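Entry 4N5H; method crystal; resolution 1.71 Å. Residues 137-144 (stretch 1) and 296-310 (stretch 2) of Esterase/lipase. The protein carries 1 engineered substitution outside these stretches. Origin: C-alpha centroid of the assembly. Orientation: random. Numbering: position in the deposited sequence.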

# COMPACT_ATOMS: atom_id res chain seq x y z
N LEU A 137 -7.75 16.72 -30.63
CA LEU A 137 -8.05 15.67 -31.53
C LEU A 137 -7.69 15.92 -33.01
O LEU A 137 -8.00 15.11 -33.86
CB LEU A 137 -9.52 15.33 -31.40
CG LEU A 137 -9.94 14.77 -30.02
CD1 LEU A 137 -11.45 14.49 -30.03
CD2 LEU A 137 -9.15 13.48 -29.67
N ASP A 138 -6.96 17.00 -33.27
CA ASP A 138 -6.40 17.20 -34.61
C ASP A 138 -5.12 16.41 -34.80
O ASP A 138 -4.68 16.16 -35.95
CB ASP A 138 -6.16 18.67 -34.86
CG ASP A 138 -7.47 19.46 -35.07
OD1 ASP A 138 -8.50 18.84 -35.45
OD2 ASP A 138 -7.41 20.63 -34.80
N HIS A 139 -4.51 15.98 -33.70
CA HIS A 139 -3.29 15.25 -33.72
C HIS A 139 -3.49 14.06 -32.80
O HIS A 139 -3.41 14.24 -31.57
CB HIS A 139 -2.19 16.08 -33.21
CG HIS A 139 -2.00 17.38 -33.98
ND1 HIS A 139 -2.36 18.59 -33.43
CD2 HIS A 139 -1.61 17.65 -35.26
CE1 HIS A 139 -2.20 19.56 -34.31
NE2 HIS A 139 -1.68 19.03 -35.41
N VAL A 140 -3.63 12.88 -33.42
CA VAL A 140 -4.04 11.65 -32.69
C VAL A 140 -3.08 10.53 -33.06
O VAL A 140 -2.97 10.10 -34.21
CB VAL A 140 -5.47 11.23 -32.94
CG1 VAL A 140 -5.85 9.95 -32.16
CG2 VAL A 140 -6.42 12.37 -32.56
N LEU A 141 -2.47 9.94 -32.03
CA LEU A 141 -1.69 8.73 -32.16
C LEU A 141 -2.54 7.54 -31.62
O LEU A 141 -2.92 7.58 -30.44
CB LEU A 141 -0.43 8.80 -31.35
CG LEU A 141 0.42 7.55 -31.14
CD1 LEU A 141 0.75 6.85 -32.42
CD2 LEU A 141 1.67 7.82 -30.33
N LEU A 142 -2.84 6.57 -32.46
CA LEU A 142 -3.53 5.34 -32.07
C LEU A 142 -2.48 4.27 -31.88
O LEU A 142 -1.65 4.05 -32.81
CB LEU A 142 -4.48 4.92 -33.12
CG LEU A 142 -5.28 3.65 -32.81
CD1 LEU A 142 -6.20 3.84 -31.63
CD2 LEU A 142 -6.04 3.19 -34.04
N THR A 143 -2.45 3.60 -30.71
CA THR A 143 -1.46 2.57 -30.46
C THR A 143 -2.09 1.41 -29.78
O THR A 143 -3.10 1.59 -29.11
CB THR A 143 -0.26 3.07 -29.72
OG1 THR A 143 0.77 2.10 -29.80
CG2 THR A 143 -0.61 3.33 -28.30
N GLY A 144 -1.58 0.24 -30.08
CA GLY A 144 -1.97 -0.99 -29.45
C GLY A 144 -0.86 -1.98 -29.38
O GLY A 144 -0.01 -2.06 -30.29
N GLU A 296 10.87 7.49 -29.45
CA GLU A 296 10.96 7.47 -30.89
C GLU A 296 9.58 7.48 -31.55
O GLU A 296 9.31 8.16 -32.54
CB GLU A 296 11.81 6.32 -31.37
CG GLU A 296 12.03 6.34 -32.86
CD GLU A 296 13.27 5.49 -33.27
OE1 GLU A 296 14.23 5.36 -32.47
OE2 GLU A 296 13.21 4.93 -34.41
N MET A 297 8.67 6.72 -30.97
CA MET A 297 7.24 6.77 -31.35
C MET A 297 6.64 8.16 -31.23
O MET A 297 5.98 8.64 -32.19
CB MET A 297 6.47 5.74 -30.57
CG MET A 297 4.98 5.73 -30.87
SD MET A 297 4.01 4.64 -29.81
CE MET A 297 4.05 5.56 -28.22
N LEU A 298 6.85 8.81 -30.10
CA LEU A 298 6.24 10.13 -29.85
C LEU A 298 6.88 11.15 -30.81
O LEU A 298 6.15 12.05 -31.33
CB LEU A 298 6.38 10.58 -28.41
CG LEU A 298 5.53 9.69 -27.47
CD1 LEU A 298 5.93 10.09 -26.04
CD2 LEU A 298 4.02 9.83 -27.68
N ARG A 299 8.17 10.98 -31.06
CA ARG A 299 8.82 11.92 -32.03
C ARG A 299 8.35 11.71 -33.47
O ARG A 299 8.24 12.71 -34.22
CB ARG A 299 10.32 11.86 -31.96
CG ARG A 299 10.93 12.37 -30.66
CD ARG A 299 10.48 13.76 -30.22
NE ARG A 299 9.21 13.91 -29.43
CZ ARG A 299 9.11 13.73 -28.12
NH1 ARG A 299 10.22 13.32 -27.45
NH2 ARG A 299 7.98 13.93 -27.45
N THR A 300 8.05 10.48 -33.88
CA THR A 300 7.51 10.21 -35.18
C THR A 300 6.16 10.90 -35.27
O THR A 300 5.81 11.56 -36.31
CB THR A 300 7.41 8.72 -35.39
OG1 THR A 300 8.72 8.16 -35.28
CG2 THR A 300 6.79 8.34 -36.76
N PHE A 301 5.35 10.71 -34.22
CA PHE A 301 4.01 11.33 -34.13
C PHE A 301 4.13 12.84 -34.27
O PHE A 301 3.39 13.47 -35.00
CB PHE A 301 3.38 10.92 -32.78
CG PHE A 301 2.10 11.59 -32.40
CD1 PHE A 301 1.12 11.86 -33.34
CD2 PHE A 301 1.80 11.82 -31.06
CE1 PHE A 301 -0.08 12.40 -32.93
CE2 PHE A 301 0.57 12.36 -30.64
CZ PHE A 301 -0.35 12.69 -31.60
N ASP A 302 5.02 13.41 -33.52
CA ASP A 302 5.21 14.88 -33.51
C ASP A 302 5.65 15.34 -34.91
O ASP A 302 5.17 16.40 -35.35
CB ASP A 302 6.32 15.29 -32.56
CG ASP A 302 5.97 15.13 -31.08
OD1 ASP A 302 4.78 14.93 -30.73
OD2 ASP A 302 6.88 15.40 -30.28
N ALA A 303 6.51 14.60 -35.56
CA ALA A 303 6.96 15.02 -36.89
C ALA A 303 5.80 15.02 -37.92
O ALA A 303 5.65 15.95 -38.69
CB ALA A 303 8.09 14.17 -37.35
N LEU A 304 4.94 13.99 -37.87
CA LEU A 304 3.80 13.84 -38.71
C LEU A 304 2.81 14.94 -38.38
O LEU A 304 2.17 15.46 -39.32
CB LEU A 304 3.19 12.51 -38.66
CG LEU A 304 4.00 11.40 -39.24
CD1 LEU A 304 3.57 10.00 -38.80
CD2 LEU A 304 3.95 11.48 -40.77
N SER A 305 2.68 15.32 -37.08
CA SER A 305 1.74 16.35 -36.65
C SER A 305 2.19 17.72 -37.21
O SER A 305 1.34 18.51 -37.59
CB SER A 305 1.66 16.43 -35.15
OG SER A 305 1.03 15.23 -34.67
N LYS A 306 3.49 17.98 -37.13
CA LYS A 306 4.08 19.25 -37.59
C LYS A 306 3.89 19.37 -39.08
O LYS A 306 3.60 20.44 -39.63
CB LYS A 306 5.58 19.31 -37.27
CG LYS A 306 5.89 19.71 -35.82
N GLN A 307 4.10 18.31 -39.78
CA GLN A 307 3.90 18.33 -41.23
C GLN A 307 2.48 18.62 -41.58
O GLN A 307 2.19 19.38 -42.55
CB GLN A 307 4.31 17.03 -41.92
CG GLN A 307 5.79 16.78 -41.84
CD GLN A 307 6.22 15.33 -42.06
OE1 GLN A 307 5.53 14.52 -42.72
NE2 GLN A 307 7.41 15.01 -41.55
N GLN A 308 1.58 18.01 -40.84
CA GLN A 308 0.13 18.29 -41.05
C GLN A 308 -0.12 19.79 -40.80
O GLN A 308 -0.81 20.49 -41.59
CB GLN A 308 -0.68 17.43 -40.11
CG GLN A 308 -2.15 17.67 -40.19
CD GLN A 308 -2.86 16.93 -39.04
OE1 GLN A 308 -2.76 15.74 -38.90
NE2 GLN A 308 -3.49 17.67 -38.17
N ASP A 309 0.41 20.36 -39.73
CA ASP A 309 0.16 21.77 -39.44
C ASP A 309 0.73 22.74 -40.53
O ASP A 309 0.11 23.79 -40.83
CB ASP A 309 0.85 22.20 -38.11
CG ASP A 309 0.22 21.52 -36.88
OD1 ASP A 309 -0.94 21.01 -37.04
OD2 ASP A 309 0.92 21.51 -35.83
N GLN A 310 1.90 22.39 -41.06
CA GLN A 310 2.50 23.17 -42.17
C GLN A 310 1.60 23.09 -43.39
O GLN A 310 1.40 24.06 -44.09
CB GLN A 310 3.88 22.56 -42.55
CG GLN A 310 4.91 22.74 -41.42
CD GLN A 310 6.18 21.85 -41.61
OE1 GLN A 310 6.16 20.81 -42.30
NE2 GLN A 310 7.29 22.27 -40.98
O HOH W 1 -4.37 13.95 -37.93

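The strand that runs through Leu 141 to Gly 144 and continues beyond it lies against part of a longer helix that spans all of 296-310; touching residues are at least 154 positions apart in sequence. The axes approach to 9.3 Å and their N-to-C directions differ by 143°, so the chains run roughly antiparallel. The register agrees: CA of His 139 is nearest CA of Ser 305, at 5.9 Å, while CA of Leu 141 is nearest CA of Phe 301, at 6.6 Å, so that moving forward along stretch 1 means moving back by one helical turn. Together the stretches bury 446 Å², and three residues, His 139, Leu 141 and Phe 301, cover the most.

The centre of the contact is apolar. CA-to-CB points toward the helix at His 139, Leu 141 and Thr 143 but away at Val 140, the alternation expected of an extended chain. Leu 141 CB sits 3.6 Å from the centroid of the Phe 301 ring and only 5° off the ring normal, so this is a CH-pi contact squarely over the face. Chi1 is t in both residues. Farther out, Leu 141 CD2 reaches Met 297 CE at 3.9 Å and Leu 298 CD2 at 4.1 Å, which extends the apolar patch by about one turn in the N-terminal direction of the helix. The Phe 301 ring also meets the backbone of stretch 1: its CZ lies 3.4 Å from His 139 O, which approaches the ring edge near its plane.

At the corner preceding the strand the chemistry turns polar. His 139, with 99 Å² covered, adopts chi1 m and donates from NE2 to Asp 309 OD1 at 2.7 Å; the N-H...acceptor angle of 152° and the position of OD1 near the ring plane are consistent with a hydrogen bond from the ring N-H, moderately bent. The CA-to-CB bond of Asp 309 points sideways, yet the end of its side chain comes nearer and brings the carboxylate within reach. His 139 CD2 also packs 3.5 Å from Ser 305 CB.

Gln 308 secures the adjacent backbone. Its NE2 donates to Asp 138 O at 2.9 Å with a nearly straight angle of 171°, and a water donates both to that carbonyl, Asp 138 O, at 3.0 Å and to Gln 308 OE1 at 2.6 Å. The amide thus engages the same carbonyl directly through its nitrogen and indirectly through its oxygen.

Within the helix, Ser 305 OG donates to Phe 301 O at 3.0 Å, which satisfies the buried hydroxyl without a partner on stretch 1.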